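Local coordinates for methionine-binding lipoprotein metQ (Bacillus subtilis subsp. subtilis, PDB 4GOT) that probably binds methionine and passes it to the membrane permease of the MetNPQ ABC importer, and here holds selenomethionine, at residues 144-149 with 153-158; 18-23 with 238-243; 124-129 with 193-198; 100-105 with 172-177; 208-213 with 218-223. All coordinates share one frame; numbering follows the deposited sequence. Where two conformers were deposited one is given.

Interaction 1: 144-149 with 153-158; sequences KDIKKN and LEFKKV
Ile146 brings its CD1 methyl obliquely against the Phe155 ring, 3.7 Å from CE2, the two side chains coming from opposite directions. With CG1 beside the backbone N (chi1 -65°) and the chain extended beyond it, the delta methyl is carried out far enough to reach the ring; a branched aliphatic suits a strand that turns one side to an aromatic. Lys147 and Lys148 then form a classic beta bulge opposite Thr131. Asn149 follows, its amide lying against the backbone of Leu153 much as a neighbouring strand would. Asn149 OD1 accepts from Leu153 N at 3.0 Å, the donor tilted 25° from the carbonyl plane, while Asn149 ND2 donates to Leu153 O at 3.1 Å on a lone pair in the carbonyl plane. Donor and acceptor ends are both used, which fixes the amide flip. With alanine in place of Asn149, Leu153 N and Leu153 O would probably lose these two mates and the intervening loop would be less firmly held. The contact ties the end of strand 146-148, paired antiparallel with 131-132, to the start of edge strand 154-158 of the five-stranded sheet, in one alpha/beta lobe of a periplasmic-binding-protein fold.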
# COMPACT_ATOMS: atom_id res chain seq x y z
N LYS A 144 2.23 -17.39 -12.95
CA LYS A 144 2.95 -18.60 -13.39
C LYS A 144 3.00 -19.66 -12.28
O LYS A 144 3.20 -20.81 -12.57
CB LYS A 144 4.40 -18.28 -13.80
CG LYS A 144 4.56 -17.76 -15.22
CD LYS A 144 6.01 -17.37 -15.53
CE LYS A 144 6.12 -16.57 -16.82
NZ LYS A 144 7.50 -16.05 -17.08
N ASP A 145 2.81 -19.27 -11.02
CA ASP A 145 2.97 -20.18 -9.88
C ASP A 145 1.68 -20.86 -9.40
O ASP A 145 1.72 -21.67 -8.47
CB ASP A 145 3.67 -19.44 -8.72
CG ASP A 145 5.09 -19.01 -9.07
OD1 ASP A 145 5.87 -19.88 -9.53
OD2 ASP A 145 5.45 -17.82 -8.86
N ILE A 146 0.54 -20.55 -10.03
CA ILE A 146 -0.72 -21.26 -9.75
C ILE A 146 -0.62 -22.77 -10.09
O ILE A 146 -0.31 -23.16 -11.20
CB ILE A 146 -1.96 -20.61 -10.44
CG1 ILE A 146 -2.20 -19.19 -9.87
CG2 ILE A 146 -3.20 -21.47 -10.24
CD1 ILE A 146 -3.17 -18.31 -10.67
N LYS A 147 -0.85 -23.62 -9.09
CA LYS A 147 -0.85 -25.07 -9.32
C LYS A 147 -2.25 -25.57 -9.62
O LYS A 147 -2.42 -26.28 -10.59
CB LYS A 147 -0.25 -25.82 -8.13
CG LYS A 147 1.25 -25.70 -8.08
CD LYS A 147 1.94 -26.69 -9.02
CE LYS A 147 3.23 -26.10 -9.59
NZ LYS A 147 4.30 -27.13 -9.66
N LYS A 148 -3.22 -25.20 -8.79
CA LYS A 148 -4.61 -25.64 -8.95
C LYS A 148 -5.52 -24.44 -9.04
O LYS A 148 -5.31 -23.45 -8.34
CB LYS A 148 -5.07 -26.48 -7.77
CG LYS A 148 -4.24 -27.73 -7.54
CD LYS A 148 -5.09 -28.78 -6.86
CE LYS A 148 -4.25 -29.96 -6.42
NZ LYS A 148 -5.06 -31.22 -6.37
N ASN A 149 -6.53 -24.55 -9.91
CA ASN A 149 -7.50 -23.50 -10.22
C ASN A 149 -8.85 -24.16 -10.54
O ASN A 149 -9.29 -24.12 -11.68
CB ASN A 149 -6.99 -22.68 -11.43
CG ASN A 149 -7.86 -21.48 -11.75
OD1 ASN A 149 -8.81 -21.18 -11.04
ND2 ASN A 149 -7.53 -20.78 -12.81
N LEU A 153 -10.68 -19.71 -12.84
CA LEU A 153 -10.73 -18.28 -12.73
C LEU A 153 -9.88 -17.72 -13.85
O LEU A 153 -8.88 -18.34 -14.22
CB LEU A 153 -10.24 -17.84 -11.33
CG LEU A 153 -11.05 -18.36 -10.13
CD1 LEU A 153 -10.42 -17.97 -8.80
CD2 LEU A 153 -12.47 -17.82 -10.19
N GLU A 154 -10.32 -16.59 -14.42
CA GLU A 154 -9.56 -15.83 -15.41
C GLU A 154 -9.13 -14.50 -14.76
O GLU A 154 -9.86 -13.94 -13.92
CB GLU A 154 -10.43 -15.63 -16.66
CG GLU A 154 -10.83 -16.95 -17.33
CD GLU A 154 -12.04 -16.83 -18.25
OE1 GLU A 154 -12.49 -15.69 -18.53
OE2 GLU A 154 -12.56 -17.87 -18.70
N PHE A 155 -7.96 -13.97 -15.14
CA PHE A 155 -7.43 -12.79 -14.49
C PHE A 155 -7.21 -11.66 -15.49
O PHE A 155 -6.76 -11.91 -16.60
CB PHE A 155 -6.12 -13.09 -13.76
CG PHE A 155 -6.22 -14.25 -12.78
CD1 PHE A 155 -6.57 -14.04 -11.46
CD2 PHE A 155 -5.93 -15.53 -13.19
CE1 PHE A 155 -6.65 -15.10 -10.55
CE2 PHE A 155 -6.02 -16.60 -12.29
CZ PHE A 155 -6.38 -16.38 -10.97
N LYS A 156 -7.53 -10.43 -15.06
CA LYS A 156 -7.26 -9.22 -15.83
C LYS A 156 -6.42 -8.30 -14.92
O LYS A 156 -6.39 -8.48 -13.71
CB LYS A 156 -8.57 -8.51 -16.20
CG LYS A 156 -9.60 -9.31 -17.00
CD LYS A 156 -9.30 -9.26 -18.49
CE LYS A 156 -10.47 -9.75 -19.34
NZ LYS A 156 -11.46 -8.66 -19.63
N LYS A 157 -5.73 -7.30 -15.48
CA LYS A 157 -4.94 -6.39 -14.67
C LYS A 157 -5.32 -4.97 -14.98
O LYS A 157 -5.40 -4.62 -16.14
CB LYS A 157 -3.44 -6.59 -14.89
CG LYS A 157 -2.91 -7.88 -14.33
CD LYS A 157 -1.67 -8.34 -15.07
CE LYS A 157 -1.31 -9.78 -14.73
NZ LYS A 157 -0.34 -9.74 -13.62
N VAL A 158 -5.56 -4.20 -13.91
CA VAL A 158 -5.89 -2.77 -14.02
C VAL A 158 -4.92 -1.98 -13.13
O VAL A 158 -4.49 -2.45 -12.09
CB VAL A 158 -7.36 -2.53 -13.58
CG1 VAL A 158 -7.71 -1.05 -13.52
CG2 VAL A 158 -8.32 -3.26 -14.55

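Interaction 2: 18-23 with 238-243; sequences AEILKE and KKYDGA
Glu19 and Tyr240 are brought together by similar first torsions: each CG stands beside its own backbone N, opposite the carbonyl carbon (chi1 -57° and -58°), and the glutamate then runs extended until its carboxylate reaches the phenol. Lys239 starts the other way, CG opposite its backbone N, and bends at the next bond, crossing Glu19 at about a right angle. Tyr240 OH donates to Glu19 OE1 at 2.6 Å, and OE1 receives it on its anti lone pair, away from the other oxygen. OE1 lies at the ring edge near its plane, and the carboxylate and ring planes are 25° apart. The same Glu19 OE1 takes a weak hydrogen bond from Lys239 NZ at 3.0 Å, part of a salt bridge. OE1 is therefore gripped by two donors, one neutral and one charged, which would tend to keep the carboxylate ionised. Helix 14-29 is in this way tied to the end of helix 230-239, two helices packed on the lobe with the six-stranded sheet in this periplasmic-binding-protein fold. Just beyond, Tyr240 opens a type I' beta turn to Ala243, with Asp241 and Gly242 both at positive phi. Replacing Glu19 by a glutamine would probably leave the Lys239 ammonium without its opposite charge and weaken the hold on the phenol. Lys239 CG also covers one face of the Tyr240 ring, 3.6 Å above its centre. Ile20, buried against Ile232 and Ile236, brings CG1 to 4.5 Å from Tyr240 CE2.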
# COMPACT_ATOMS: atom_id res chain seq x y z
N ALA A 18 -1.04 11.42 3.12
CA ALA A 18 -0.93 12.91 3.20
C ALA A 18 -1.74 13.47 4.42
O ALA A 18 -1.34 14.42 5.04
CB ALA A 18 -1.36 13.62 1.92
N GLU A 19 -2.86 12.85 4.76
CA GLU A 19 -3.63 13.23 5.97
C GLU A 19 -2.87 12.96 7.31
O GLU A 19 -2.94 13.77 8.26
CB GLU A 19 -4.96 12.48 6.00
CG GLU A 19 -5.83 12.69 4.78
CD GLU A 19 -7.26 12.14 4.95
OE1 GLU A 19 -7.48 11.25 5.82
OE2 GLU A 19 -8.15 12.59 4.19
N ILE A 20 -2.16 11.84 7.38
CA ILE A 20 -1.35 11.52 8.56
C ILE A 20 -0.23 12.55 8.72
O ILE A 20 -0.02 13.08 9.83
CB ILE A 20 -0.76 10.11 8.49
CG1 ILE A 20 -1.88 9.08 8.69
CG2 ILE A 20 0.30 9.90 9.57
CD1 ILE A 20 -1.45 7.70 8.30
N LEU A 21 0.42 12.88 7.60
CA LEU A 21 1.45 13.94 7.59
C LEU A 21 0.88 15.30 8.02
O LEU A 21 1.53 16.03 8.78
CB LEU A 21 2.17 14.05 6.22
CG LEU A 21 3.04 12.86 5.80
CD1 LEU A 21 3.64 13.04 4.39
CD2 LEU A 21 4.11 12.51 6.84
N LYS A 22 -0.31 15.66 7.56
CA LYS A 22 -0.91 16.92 7.96
C LYS A 22 -1.20 16.89 9.46
O LYS A 22 -1.04 17.90 10.13
CB LYS A 22 -2.16 17.20 7.14
CG LYS A 22 -2.86 18.52 7.42
CD LYS A 22 -4.20 18.55 6.66
CE LYS A 22 -4.81 19.94 6.54
NZ LYS A 22 -5.89 20.16 7.54
N GLU A 23 -1.60 15.74 9.99
CA GLU A 23 -1.78 15.66 11.45
C GLU A 23 -0.41 15.82 12.20
O GLU A 23 -0.36 16.47 13.23
CB GLU A 23 -2.52 14.37 11.85
CG GLU A 23 -3.04 14.35 13.28
CD GLU A 23 -4.31 15.19 13.48
OE1 GLU A 23 -4.79 15.87 12.54
OE2 GLU A 23 -4.82 15.14 14.62
N LYS A 238 -8.50 6.02 15.11
CA LYS A 238 -9.86 6.56 15.14
C LYS A 238 -10.43 6.93 13.76
O LYS A 238 -11.60 6.63 13.46
CB LYS A 238 -9.92 7.79 16.04
CG LYS A 238 -11.34 8.25 16.31
CD LYS A 238 -11.41 9.12 17.55
CE LYS A 238 -12.84 9.53 17.87
NZ LYS A 238 -13.64 8.47 18.56
N LYS A 239 -9.61 7.60 12.95
CA LYS A 239 -10.06 8.20 11.69
C LYS A 239 -10.42 7.19 10.59
O LYS A 239 -11.37 7.44 9.83
CB LYS A 239 -9.04 9.21 11.14
CG LYS A 239 -9.41 9.70 9.74
CD LYS A 239 -9.13 11.17 9.46
CE LYS A 239 -9.81 11.59 8.16
NZ LYS A 239 -9.28 12.85 7.59
N TYR A 240 -9.70 6.07 10.51
CA TYR A 240 -9.86 5.14 9.39
C TYR A 240 -10.64 3.87 9.71
O TYR A 240 -10.73 3.01 8.85
CB TYR A 240 -8.49 4.81 8.77
CG TYR A 240 -7.84 6.07 8.31
CD1 TYR A 240 -8.39 6.82 7.26
CD2 TYR A 240 -6.74 6.57 8.97
CE1 TYR A 240 -7.79 8.01 6.84
CE2 TYR A 240 -6.14 7.75 8.57
CZ TYR A 240 -6.66 8.48 7.51
OH TYR A 240 -6.01 9.66 7.19
N ASP A 241 -11.22 3.80 10.91
CA ASP A 241 -12.15 2.73 11.30
C ASP A 241 -11.59 1.33 11.09
O ASP A 241 -12.28 0.43 10.58
CB ASP A 241 -13.49 2.86 10.53
CG ASP A 241 -14.28 4.12 10.89
OD1 ASP A 241 -13.99 4.78 11.93
OD2 ASP A 241 -15.19 4.45 10.12
N GLY A 242 -10.34 1.13 11.45
CA GLY A 242 -9.73 -0.20 11.37
C GLY A 242 -9.23 -0.57 9.98
O GLY A 242 -8.61 -1.62 9.83
N ALA A 243 -9.48 0.27 8.97
CA ALA A 243 -8.95 0.02 7.60
C ALA A 243 -7.42 0.23 7.55
O ALA A 243 -6.71 -0.30 6.66
CB ALA A 243 -9.67 0.92 6.58

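Interaction 3: 124-129 with 193-198; sequences LENAGL and AIEVES
Asn126 and Ala127, near the end of helix 117-126, face Glu195 at the spot where a Schellman motif closes that helix and a beta bulge shapes the neighbouring strand. Leu129 N bonds back to Leu124 O at 3.1 Å and Gly128 N to Glu125 O at 3.0 Å; Gly128 takes positive phi, which a residue without a side chain accepts most readily. On the other segment Ile194 and Glu195 lie together opposite Ile91 in a classic bulge. Between the two segments the touch is light. Glu195 sets CG anti to its backbone N (chi1 -177°) and bends at the next bond (88°), bringing OE2 to 3.8 Å from Asn126 ND2, too long for a hydrogen bond, with amide and carboxylate planes 51° apart. The same Glu195 OE2 lies 4.3 Å from Ala127 CB, a small methyl that the carboxylate approaches loosely. Polar side chains suit this place because it borders solvent and the partners need not interlock. Two residues on, Glu197 forms a salt bridge with Arg119, one of the residues lining the selenomethionine pocket, and so could steady it from the second shell. The contact sets the end of a helix beside edge strand 195-196 of the five-stranded sheet, a helix-on-sheet layer of the kind that builds each lobe of a periplasmic binding protein.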
# COMPACT_ATOMS: atom_id res chain seq x y z
N LEU A 124 -6.55 -15.29 -2.45
CA LEU A 124 -7.33 -16.29 -3.15
C LEU A 124 -6.96 -17.69 -2.65
O LEU A 124 -7.82 -18.53 -2.57
CB LEU A 124 -7.16 -16.21 -4.65
CG LEU A 124 -7.45 -14.85 -5.33
CD1 LEU A 124 -7.37 -14.98 -6.85
CD2 LEU A 124 -8.82 -14.33 -4.90
N GLU A 125 -5.70 -17.94 -2.32
CA GLU A 125 -5.30 -19.28 -1.87
C GLU A 125 -5.88 -19.53 -0.47
O GLU A 125 -6.37 -20.63 -0.18
CB GLU A 125 -3.77 -19.45 -1.91
CG GLU A 125 -3.31 -20.83 -1.43
CD GLU A 125 -1.80 -21.04 -1.52
OE1 GLU A 125 -1.03 -20.13 -1.11
OE2 GLU A 125 -1.39 -22.12 -2.01
N ASN A 126 -5.80 -18.52 0.39
CA ASN A 126 -6.39 -18.56 1.72
C ASN A 126 -7.92 -18.76 1.69
O ASN A 126 -8.47 -19.43 2.56
CB ASN A 126 -6.05 -17.26 2.49
CG ASN A 126 -6.78 -17.17 3.83
OD1 ASN A 126 -6.36 -17.79 4.81
ND2 ASN A 126 -7.90 -16.44 3.87
N ALA A 127 -8.60 -18.16 0.68
CA ALA A 127 -10.06 -18.39 0.43
C ALA A 127 -10.40 -19.80 -0.12
O ALA A 127 -11.57 -20.16 -0.18
CB ALA A 127 -10.65 -17.31 -0.50
N GLY A 128 -9.38 -20.58 -0.47
CA GLY A 128 -9.55 -21.93 -1.04
C GLY A 128 -9.89 -21.96 -2.53
O GLY A 128 -10.29 -22.98 -3.04
N LEU A 129 -9.73 -20.85 -3.25
CA LEU A 129 -10.03 -20.83 -4.68
C LEU A 129 -8.89 -21.38 -5.55
O LEU A 129 -9.18 -21.94 -6.59
CB LEU A 129 -10.36 -19.42 -5.15
CG LEU A 129 -11.52 -18.68 -4.50
CD1 LEU A 129 -11.66 -17.32 -5.16
CD2 LEU A 129 -12.81 -19.47 -4.61
N ALA A 193 -15.73 -4.07 1.60
CA ALA A 193 -14.99 -5.20 1.00
C ALA A 193 -15.68 -6.55 1.32
O ALA A 193 -16.27 -6.68 2.37
CB ALA A 193 -13.56 -5.22 1.47
N ILE A 194 -15.61 -7.51 0.40
CA ILE A 194 -16.15 -8.88 0.61
C ILE A 194 -15.12 -9.87 1.24
O ILE A 194 -15.48 -10.93 1.76
CB ILE A 194 -16.78 -9.48 -0.69
CG1 ILE A 194 -15.76 -9.74 -1.81
CG2 ILE A 194 -17.91 -8.58 -1.24
CD1 ILE A 194 -16.32 -10.68 -2.88
N GLU A 195 -13.84 -9.48 1.19
CA GLU A 195 -12.73 -10.21 1.81
C GLU A 195 -11.64 -9.18 2.13
O GLU A 195 -11.36 -8.31 1.30
CB GLU A 195 -12.19 -11.27 0.86
CG GLU A 195 -11.05 -12.17 1.39
CD GLU A 195 -11.55 -13.41 2.10
OE1 GLU A 195 -12.78 -13.58 2.26
OE2 GLU A 195 -10.67 -14.21 2.49
N VAL A 196 -11.10 -9.26 3.36
CA VAL A 196 -9.99 -8.42 3.87
C VAL A 196 -8.81 -9.34 4.27
O VAL A 196 -9.01 -10.36 4.93
CB VAL A 196 -10.43 -7.55 5.10
CG1 VAL A 196 -9.33 -6.55 5.49
CG2 VAL A 196 -11.74 -6.81 4.83
N GLU A 197 -7.61 -8.98 3.82
CA GLU A 197 -6.33 -9.59 4.21
C GLU A 197 -6.13 -9.74 5.71
O GLU A 197 -6.36 -8.81 6.48
CB GLU A 197 -5.20 -8.69 3.72
CG GLU A 197 -3.84 -9.36 3.61
CD GLU A 197 -2.74 -8.42 3.12
OE1 GLU A 197 -2.88 -7.17 3.29
OE2 GLU A 197 -1.71 -8.91 2.57
N SER A 198 -5.66 -10.92 6.13
CA SER A 198 -5.21 -11.11 7.49
C SER A 198 -4.10 -10.13 7.89
O SER A 198 -3.17 -9.86 7.12
CB SER A 198 -4.73 -12.55 7.65
OG SER A 198 -4.31 -12.77 8.98

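Interaction 4: 100-105 with 172-177; sequences KDLPDG and GDAVFI
Leu102 and Asp173 bring their backbones closest, CA to CA 7.3 Å, where the loop ahead of strand 107-111 passes the start of strand 174-177. Both lie in the five-stranded lobe of this periplasmic-binding-protein fold, in which 107-111 and 174-177 are adjacent parallel strands, so the contact packs the loop before one strand against the start of its neighbour. Leucine suits the loop because it must fill a buried corner. With CG beside the backbone N (chi1 -60°), the chain turns its CD2 methyl toward the strand, crossing Asp173 at a slant. Leu102 CD2 rests 3.8 Å from Asp173 CB, meeting the aliphatic part of the acid and not its carboxylate, and 4.3 Å from Ala174 CB, whose small methyl lets the leucine approach. The polar end of Asp173 is occupied elsewhere: OD2 accepts from Thr107 N, so the acid links the strand start to its parallel neighbour while its CB offers an apolar surface. The side chain of Tyr96 also touches both Leu102 and Asp173. Nearby, Gly105 adopts positive phi (79°) as the loop turns toward the strand, and Leu102 O accepts from Lys151 NZ. Leu102 CD2 also lies 4.0 Å from Asp173 O.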
# COMPACT_ATOMS: atom_id res chain seq x y z
N LYS A 100 -16.65 -17.49 -2.05
CA LYS A 100 -17.19 -18.86 -2.18
C LYS A 100 -18.30 -18.94 -3.24
O LYS A 100 -18.63 -20.03 -3.73
CB LYS A 100 -17.71 -19.36 -0.83
CG LYS A 100 -18.77 -18.44 -0.20
CD LYS A 100 -19.83 -19.14 0.64
CE LYS A 100 -19.43 -19.28 2.09
NZ LYS A 100 -20.30 -20.30 2.79
N ASP A 101 -18.87 -17.77 -3.58
CA ASP A 101 -20.06 -17.70 -4.44
C ASP A 101 -19.69 -17.48 -5.90
O ASP A 101 -20.55 -17.63 -6.76
CB ASP A 101 -21.02 -16.58 -3.97
CG ASP A 101 -21.75 -16.93 -2.65
OD1 ASP A 101 -21.72 -18.09 -2.19
OD2 ASP A 101 -22.38 -16.02 -2.07
N LEU A 102 -18.43 -17.14 -6.19
CA LEU A 102 -17.98 -16.96 -7.57
C LEU A 102 -18.16 -18.26 -8.36
O LEU A 102 -17.96 -19.36 -7.82
CB LEU A 102 -16.50 -16.52 -7.64
CG LEU A 102 -16.08 -15.19 -6.99
CD1 LEU A 102 -14.55 -15.09 -6.93
CD2 LEU A 102 -16.72 -13.99 -7.69
N PRO A 103 -18.57 -18.13 -9.63
CA PRO A 103 -18.85 -19.27 -10.48
C PRO A 103 -17.62 -19.68 -11.27
O PRO A 103 -16.67 -18.91 -11.40
CB PRO A 103 -19.90 -18.70 -11.44
CG PRO A 103 -19.45 -17.27 -11.62
CD PRO A 103 -18.93 -16.85 -10.28
N ASP A 104 -17.65 -20.88 -11.86
CA ASP A 104 -16.59 -21.27 -12.79
C ASP A 104 -16.41 -20.25 -13.88
O ASP A 104 -17.40 -19.72 -14.38
CB ASP A 104 -16.86 -22.64 -13.44
CG ASP A 104 -16.15 -23.76 -12.71
OD1 ASP A 104 -16.22 -23.78 -11.46
OD2 ASP A 104 -15.50 -24.58 -13.38
N GLY A 105 -15.17 -19.98 -14.26
CA GLY A 105 -14.85 -18.99 -15.27
C GLY A 105 -14.88 -17.55 -14.80
O GLY A 105 -14.66 -16.64 -15.61
N GLY A 172 -15.35 -6.96 -13.73
CA GLY A 172 -15.04 -8.34 -13.40
C GLY A 172 -16.00 -8.80 -12.34
O GLY A 172 -16.86 -8.04 -11.90
N ASP A 173 -15.85 -10.04 -11.91
CA ASP A 173 -16.66 -10.57 -10.82
C ASP A 173 -16.22 -10.13 -9.40
O ASP A 173 -17.04 -10.04 -8.47
CB ASP A 173 -16.72 -12.11 -10.95
CG ASP A 173 -17.44 -12.55 -12.23
OD1 ASP A 173 -18.56 -12.05 -12.45
OD2 ASP A 173 -16.89 -13.36 -13.01
N ALA A 174 -14.91 -9.87 -9.25
CA ALA A 174 -14.28 -9.51 -8.00
C ALA A 174 -13.04 -8.68 -8.35
O ALA A 174 -12.41 -8.89 -9.41
CB ALA A 174 -13.90 -10.76 -7.18
N VAL A 175 -12.74 -7.70 -7.50
CA VAL A 175 -11.72 -6.66 -7.82
C VAL A 175 -10.87 -6.32 -6.60
O VAL A 175 -11.41 -6.07 -5.51
CB VAL A 175 -12.38 -5.34 -8.35
CG1 VAL A 175 -11.28 -4.33 -8.69
CG2 VAL A 175 -13.29 -5.61 -9.54
N PHE A 176 -9.53 -6.36 -6.77
CA PHE A 176 -8.58 -5.94 -5.71
C PHE A 176 -8.44 -4.42 -5.69
O PHE A 176 -8.25 -3.82 -6.74
CB PHE A 176 -7.19 -6.57 -5.88
CG PHE A 176 -7.14 -8.04 -5.52
CD1 PHE A 176 -7.43 -9.00 -6.49
CD2 PHE A 176 -6.81 -8.47 -4.26
CE1 PHE A 176 -7.40 -10.37 -6.19
CE2 PHE A 176 -6.77 -9.83 -3.94
CZ PHE A 176 -7.06 -10.79 -4.91
N ILE A 177 -8.57 -3.82 -4.50
CA ILE A 177 -8.35 -2.35 -4.34
C ILE A 177 -7.48 -2.14 -3.06
O ILE A 177 -7.81 -2.63 -1.95
CB ILE A 177 -9.67 -1.52 -4.22
CG1 ILE A 177 -10.75 -1.99 -5.22
CG2 ILE A 177 -9.37 -0.04 -4.44
CD1 ILE A 177 -12.11 -1.31 -5.07

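Interaction 5: 208-213 with 218-223; sequences IAVRKG and AKIKAL
Ile220 meets Val210 through one methyl of the valine, CG1, around which its own branches gather. From CB, which carries both branches toward the strand, the first is Ile220 CG1, beside the backbone N (chi1 -63°), and it stands 3.9 Å from Val210 CG1. The other branch, Ile220 CG2, lies 4.1 Å from Val210 CG1. At the tip, after a further turn of -51° about CB-CG1, Ile220 CD1 closes to 3.7 Å from Val210 CG1, and the two side chains meet tip to tip. Val210 makes this possible by setting CG1 opposite the carbonyl carbon, while its CG2 takes the crowded position between backbone N and carbonyl. Valine's beta branching suits the extended strand and offers a compact methyl, while the length and two branches of isoleucine let it spread three carbons round that methyl in the buried interface. One helical turn later Leu223 brings CD2 to 4.2 Å from Ile208 CG2 at a slant. These pairs are purely apolar contacts, and all four residues are buried. Strand 206-211 thus leads, through a short loop, into helix 218-227, which packs on the six-stranded sheet. There Ile208 also rests on Met224 and Leu227 of the helix, and Ile220 on Ala81, so the helix packs on strands 206-211 and 78-86, while Ile208 and Val210 also touch Tyr59 and Ala57 of strand 57-62.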
# COMPACT_ATOMS: atom_id res chain seq x y z
N ILE A 208 8.34 4.94 5.43
CA ILE A 208 9.04 6.10 4.97
C ILE A 208 10.31 5.64 4.26
O ILE A 208 11.09 4.87 4.80
CB ILE A 208 9.33 7.08 6.12
CG1 ILE A 208 8.01 7.53 6.77
CG2 ILE A 208 10.17 8.23 5.61
CD1 ILE A 208 7.16 8.50 5.94
N ALA A 209 10.46 6.07 3.01
CA ALA A 209 11.69 5.83 2.24
C ALA A 209 12.43 7.15 2.00
O ALA A 209 11.79 8.22 1.80
CB ALA A 209 11.38 5.14 0.91
N VAL A 210 13.77 7.06 2.04
CA VAL A 210 14.68 8.18 1.83
C VAL A 210 15.80 7.71 0.91
O VAL A 210 15.90 6.52 0.59
CB VAL A 210 15.22 8.73 3.20
CG1 VAL A 210 14.06 9.23 4.10
CG2 VAL A 210 16.05 7.65 3.94
N ARG A 211 16.63 8.65 0.45
CA ARG A 211 17.83 8.30 -0.29
C ARG A 211 18.89 7.67 0.63
O ARG A 211 18.94 7.95 1.83
CB ARG A 211 18.39 9.52 -1.03
CG ARG A 211 17.49 9.95 -2.18
CD ARG A 211 18.14 11.03 -3.07
NE ARG A 211 18.35 12.21 -2.26
CZ ARG A 211 17.39 13.03 -1.83
NH1 ARG A 211 16.12 12.84 -2.15
NH2 ARG A 211 17.70 14.06 -1.06
N LYS A 212 19.71 6.78 0.08
CA LYS A 212 20.72 6.05 0.85
C LYS A 212 21.65 7.07 1.47
O LYS A 212 22.02 8.03 0.83
CB LYS A 212 21.49 5.08 -0.06
CG LYS A 212 22.59 4.22 0.58
CD LYS A 212 23.67 3.92 -0.48
CE LYS A 212 24.46 2.64 -0.21
NZ LYS A 212 25.59 2.86 0.73
N GLY A 213 21.97 6.89 2.75
CA GLY A 213 22.80 7.83 3.49
C GLY A 213 22.02 8.89 4.27
O GLY A 213 22.62 9.67 4.96
N ALA A 218 18.92 14.14 11.17
CA ALA A 218 18.09 14.82 12.20
C ALA A 218 16.62 14.96 11.77
O ALA A 218 15.73 14.66 12.54
CB ALA A 218 18.67 16.20 12.52
N LYS A 219 16.39 15.42 10.54
CA LYS A 219 15.03 15.63 9.99
C LYS A 219 14.21 14.37 9.97
O LYS A 219 13.02 14.37 10.33
CB LYS A 219 15.09 16.11 8.52
CG LYS A 219 15.55 17.53 8.34
CD LYS A 219 15.34 18.04 6.91
CE LYS A 219 15.56 16.98 5.84
NZ LYS A 219 15.67 17.65 4.52
N ILE A 220 14.84 13.30 9.47
CA ILE A 220 14.15 12.03 9.26
C ILE A 220 13.85 11.33 10.60
O ILE A 220 12.76 10.79 10.75
CB ILE A 220 14.95 11.09 8.32
CG1 ILE A 220 15.09 11.75 6.92
CG2 ILE A 220 14.31 9.72 8.20
CD1 ILE A 220 13.81 12.26 6.28
N LYS A 221 14.78 11.41 11.54
CA LYS A 221 14.57 10.94 12.91
C LYS A 221 13.43 11.68 13.60
O LYS A 221 12.63 11.07 14.28
CB LYS A 221 15.87 11.03 13.69
CG LYS A 221 16.87 9.95 13.26
CD LYS A 221 16.17 8.58 13.13
CE LYS A 221 17.09 7.37 12.96
NZ LYS A 221 18.12 7.20 14.02
N ALA A 222 13.34 13.00 13.37
CA ALA A 222 12.25 13.82 13.89
C ALA A 222 10.89 13.41 13.30
O ALA A 222 9.90 13.34 14.03
CB ALA A 222 12.53 15.31 13.60
N LEU A 223 10.85 13.14 11.99
CA LEU A 223 9.65 12.65 11.30
C LEU A 223 9.22 11.27 11.85
O LEU A 223 8.06 11.10 12.23
CB LEU A 223 9.87 12.64 9.78
CG LEU A 223 8.71 12.12 8.92
CD1 LEU A 223 7.50 13.05 8.95
CD2 LEU A 223 9.20 11.82 7.51

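How the interactions relate
The five contacts fall in two lobes. Interactions 1, 3 and 4 reach the same five-stranded sheet and touch one another: Phe155 and Leu153 of interaction 1 pack on Leu124 and Leu129 of interaction 3, which in turn meet Phe176 and Leu102 of interaction 4. Interactions 2 and 5 belong to the six-stranded lobe and join through Leu21 and Leu223. Chemistry follows depth. Interactions 4 and 5 are buried and mainly apolar, interaction 3 is a loose polar surface meeting, and interactions 1 and 2 are partly buried and mix hydrogen bonds with apolar packing, interaction 2 adding a salt bridge. Centres of interactions 1 and 5 lie about 38 Å apart.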